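Local structure of putative exported protein (Bordetella pertussis Tohama I, 2PFY) at residues 2-10 and 59-67. The protein binds pyroglutamic acid as an extracytoplasmic solute receptor, probably delivering it to a tripartite ATP-independent periplasmic (TRAP) transporter. Residues are numbered along the deposited sequence; the frame is centred on the assembly and turned at random.
Sequences TSWTMTAEQ and VVQIGEVLV
Parallel strands 2-7 and 62-66 pair inside the five-stranded mixed sheet of a periplasmic solute-binding fold, and side chains extend the pairing beyond both ends of the backbone ladder. In the ladder, Thr-7 N donates to Ile-62 O (3.2 Å) and Thr-7 O receives Glu-64 N (2.7 Å). At the start, Gln-61 rests CB over the five-membered ring of Trp-4 in a CH-pi contact, and a bend at chi2 (87°) brings OE1 back to Thr-5 N (2.7 Å); its amide lies almost parallel to the indole. Beside it, Ile-62 CG2 reaches Trp-4 CD1 (3.4 Å). At the far end two carboxylates replace backbone acceptors. Glu-64 OE1 takes Glu-9 N nearly head-on (2.8 Å), whereas Glu-9 OE1 receives Leu-66 N (3.0 Å) from above its carboxylate plane. OE2 of Glu-9 and OE2 of Glu-64 stand 4.2 Å apart, bridged by a water that donates to both; the Arg-48 salt bridge to Glu-9 OE1 and the Ser-209 hydrogen bond with Glu-64 OE2 would ease any repulsion. This end borders the ligand pocket, where Leu-66 touches pyroglutamic acid. Strands 35-40 and 208-214 flank the pair in the sheet, while Phe-23 of helix 15-30 packs on selenomethionine Met-6 and on Ile-62.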
# COMPACT_ATOMS: atom_id res chain seq x y z
N THR A 2 12.02 -25.23 10.49
CA THR A 2 10.81 -24.99 9.74
C THR A 2 11.20 -24.05 8.61
O THR A 2 11.95 -23.10 8.86
CB THR A 2 9.74 -24.33 10.61
OG1 THR A 2 9.43 -25.20 11.72
CG2 THR A 2 8.46 -24.08 9.85
N SER A 3 10.75 -24.36 7.38
CA SER A 3 10.87 -23.48 6.21
C SER A 3 9.50 -22.94 5.84
O SER A 3 8.55 -23.71 5.68
CB SER A 3 11.39 -24.23 4.98
OG SER A 3 12.45 -25.08 5.35
N TRP A 4 9.43 -21.62 5.63
CA TRP A 4 8.23 -20.91 5.21
C TRP A 4 8.53 -20.30 3.85
O TRP A 4 9.65 -19.81 3.63
CB TRP A 4 8.18 -19.62 6.00
CG TRP A 4 7.28 -19.34 7.05
CD1 TRP A 4 6.94 -18.06 7.49
CD2 TRP A 4 6.64 -20.22 7.88
NE1 TRP A 4 6.08 -18.13 8.51
CE2 TRP A 4 5.89 -19.46 8.79
CE3 TRP A 4 6.59 -21.59 7.96
CZ2 TRP A 4 5.11 -20.03 9.74
CZ3 TRP A 4 5.84 -22.12 8.87
CH2 TRP A 4 5.11 -21.36 9.75
N THR A 5 7.51 -20.18 3.01
CA THR A 5 7.63 -19.38 1.80
C THR A 5 6.79 -18.13 1.97
O THR A 5 5.66 -18.17 2.46
CB THR A 5 7.16 -20.16 0.54
OG1 THR A 5 8.00 -21.32 0.39
CG2 THR A 5 7.30 -19.26 -0.74
N MSE A 6 7.37 -17.00 1.58
CA MSE A 6 6.69 -15.75 1.68
C MSE A 6 6.50 -15.15 0.28
O MSE A 6 7.39 -15.22 -0.57
CB MSE A 6 7.51 -14.78 2.55
CG MSE A 6 6.89 -13.38 2.70
SE MSE A 6 7.88 -12.35 4.07
CE MSE A 6 7.68 -13.33 5.64
N THR A 7 5.34 -14.52 0.07
CA THR A 7 5.15 -13.73 -1.15
C THR A 7 5.32 -12.26 -0.77
O THR A 7 4.86 -11.82 0.29
CB THR A 7 3.76 -14.01 -1.82
OG1 THR A 7 3.62 -13.19 -3.00
CG2 THR A 7 2.59 -13.68 -0.84
N ALA A 8 5.97 -11.51 -1.64
CA ALA A 8 6.04 -10.05 -1.55
C ALA A 8 5.60 -9.47 -2.87
O ALA A 8 5.89 -10.02 -3.96
CB ALA A 8 7.46 -9.58 -1.21
N GLU A 9 4.88 -8.36 -2.79
CA GLU A 9 4.19 -7.76 -3.93
C GLU A 9 5.11 -7.10 -4.99
O GLU A 9 4.92 -7.24 -6.20
CB GLU A 9 3.30 -6.68 -3.33
CG GLU A 9 1.97 -6.60 -3.87
CD GLU A 9 1.21 -5.47 -3.26
OE1 GLU A 9 0.08 -5.69 -2.81
OE2 GLU A 9 1.73 -4.35 -3.26
N GLN A 10 6.12 -6.40 -4.51
CA GLN A 10 6.90 -5.48 -5.34
C GLN A 10 8.27 -6.07 -5.67
O GLN A 10 8.75 -7.00 -4.99
CB GLN A 10 7.02 -4.17 -4.57
CG GLN A 10 5.64 -3.54 -4.19
CD GLN A 10 4.81 -3.22 -5.43
OE1 GLN A 10 5.37 -2.85 -6.48
NE2 GLN A 10 3.49 -3.39 -5.34
N VAL A 59 -0.95 -21.62 0.46
CA VAL A 59 -0.08 -21.55 -0.71
C VAL A 59 1.25 -21.05 -0.20
O VAL A 59 2.31 -21.54 -0.58
CB VAL A 59 -0.67 -20.56 -1.73
CG1 VAL A 59 0.30 -20.25 -2.82
CG2 VAL A 59 -1.98 -21.15 -2.29
N VAL A 60 1.17 -20.05 0.69
CA VAL A 60 2.31 -19.56 1.41
C VAL A 60 1.91 -19.52 2.87
O VAL A 60 0.72 -19.46 3.20
CB VAL A 60 2.71 -18.11 0.91
CG1 VAL A 60 3.14 -18.16 -0.56
CG2 VAL A 60 1.56 -17.14 1.04
N GLN A 61 2.91 -19.49 3.74
CA GLN A 61 2.67 -19.33 5.17
C GLN A 61 2.58 -17.89 5.60
O GLN A 61 2.02 -17.58 6.67
CB GLN A 61 3.76 -20.04 5.98
CG GLN A 61 3.77 -21.54 5.81
CD GLN A 61 4.61 -21.95 4.62
OE1 GLN A 61 5.14 -21.12 3.92
NE2 GLN A 61 4.71 -23.29 4.36
N ILE A 62 3.09 -16.98 4.75
CA ILE A 62 3.17 -15.59 5.12
C ILE A 62 3.27 -14.76 3.83
O ILE A 62 3.80 -15.24 2.78
CB ILE A 62 4.38 -15.38 6.09
CG1 ILE A 62 4.36 -14.00 6.75
CG2 ILE A 62 5.75 -15.75 5.37
CD1 ILE A 62 5.42 -13.82 7.90
N GLY A 63 2.77 -13.54 3.86
CA GLY A 63 2.86 -12.74 2.65
C GLY A 63 2.70 -11.26 2.92
O GLY A 63 2.11 -10.86 3.92
N GLU A 64 3.27 -10.47 2.02
CA GLU A 64 3.13 -9.04 2.05
C GLU A 64 2.11 -8.58 0.99
O GLU A 64 2.07 -9.10 -0.14
CB GLU A 64 4.52 -8.37 1.86
CG GLU A 64 4.47 -6.84 1.91
CD GLU A 64 4.09 -6.24 0.56
OE1 GLU A 64 4.58 -6.78 -0.48
OE2 GLU A 64 3.31 -5.26 0.54
N VAL A 65 1.25 -7.64 1.39
CA VAL A 65 0.22 -7.11 0.47
C VAL A 65 -0.25 -5.72 0.93
O VAL A 65 -0.17 -5.37 2.13
CB VAL A 65 -1.00 -8.12 0.28
CG1 VAL A 65 -1.80 -8.28 1.58
CG2 VAL A 65 -1.94 -7.74 -0.89
N LEU A 66 -0.70 -4.93 -0.05
CA LEU A 66 -1.34 -3.66 0.18
C LEU A 66 -2.56 -3.92 1.07
O LEU A 66 -3.42 -4.75 0.73
CB LEU A 66 -1.80 -3.09 -1.17
CG LEU A 66 -2.43 -1.69 -1.17
CD1 LEU A 66 -1.33 -0.63 -0.91
CD2 LEU A 66 -3.19 -1.41 -2.48
N VAL A 67 -2.63 -3.21 2.20
CA VAL A 67 -3.74 -3.37 3.17
C VAL A 67 -5.10 -3.17 2.48
O VAL A 67 -6.01 -4.03 2.59
CB VAL A 67 -3.58 -2.38 4.39
CG1 VAL A 67 -4.84 -2.39 5.29
CG2 VAL A 67 -2.32 -2.70 5.19
O HOH W 1 6.89 -23.43 1.78
O HOH W 2 2.70 -10.48 -2.39
O HOH W 3 1.86 -3.07 -0.91
O HOH W 4 6.49 -5.65 -1.75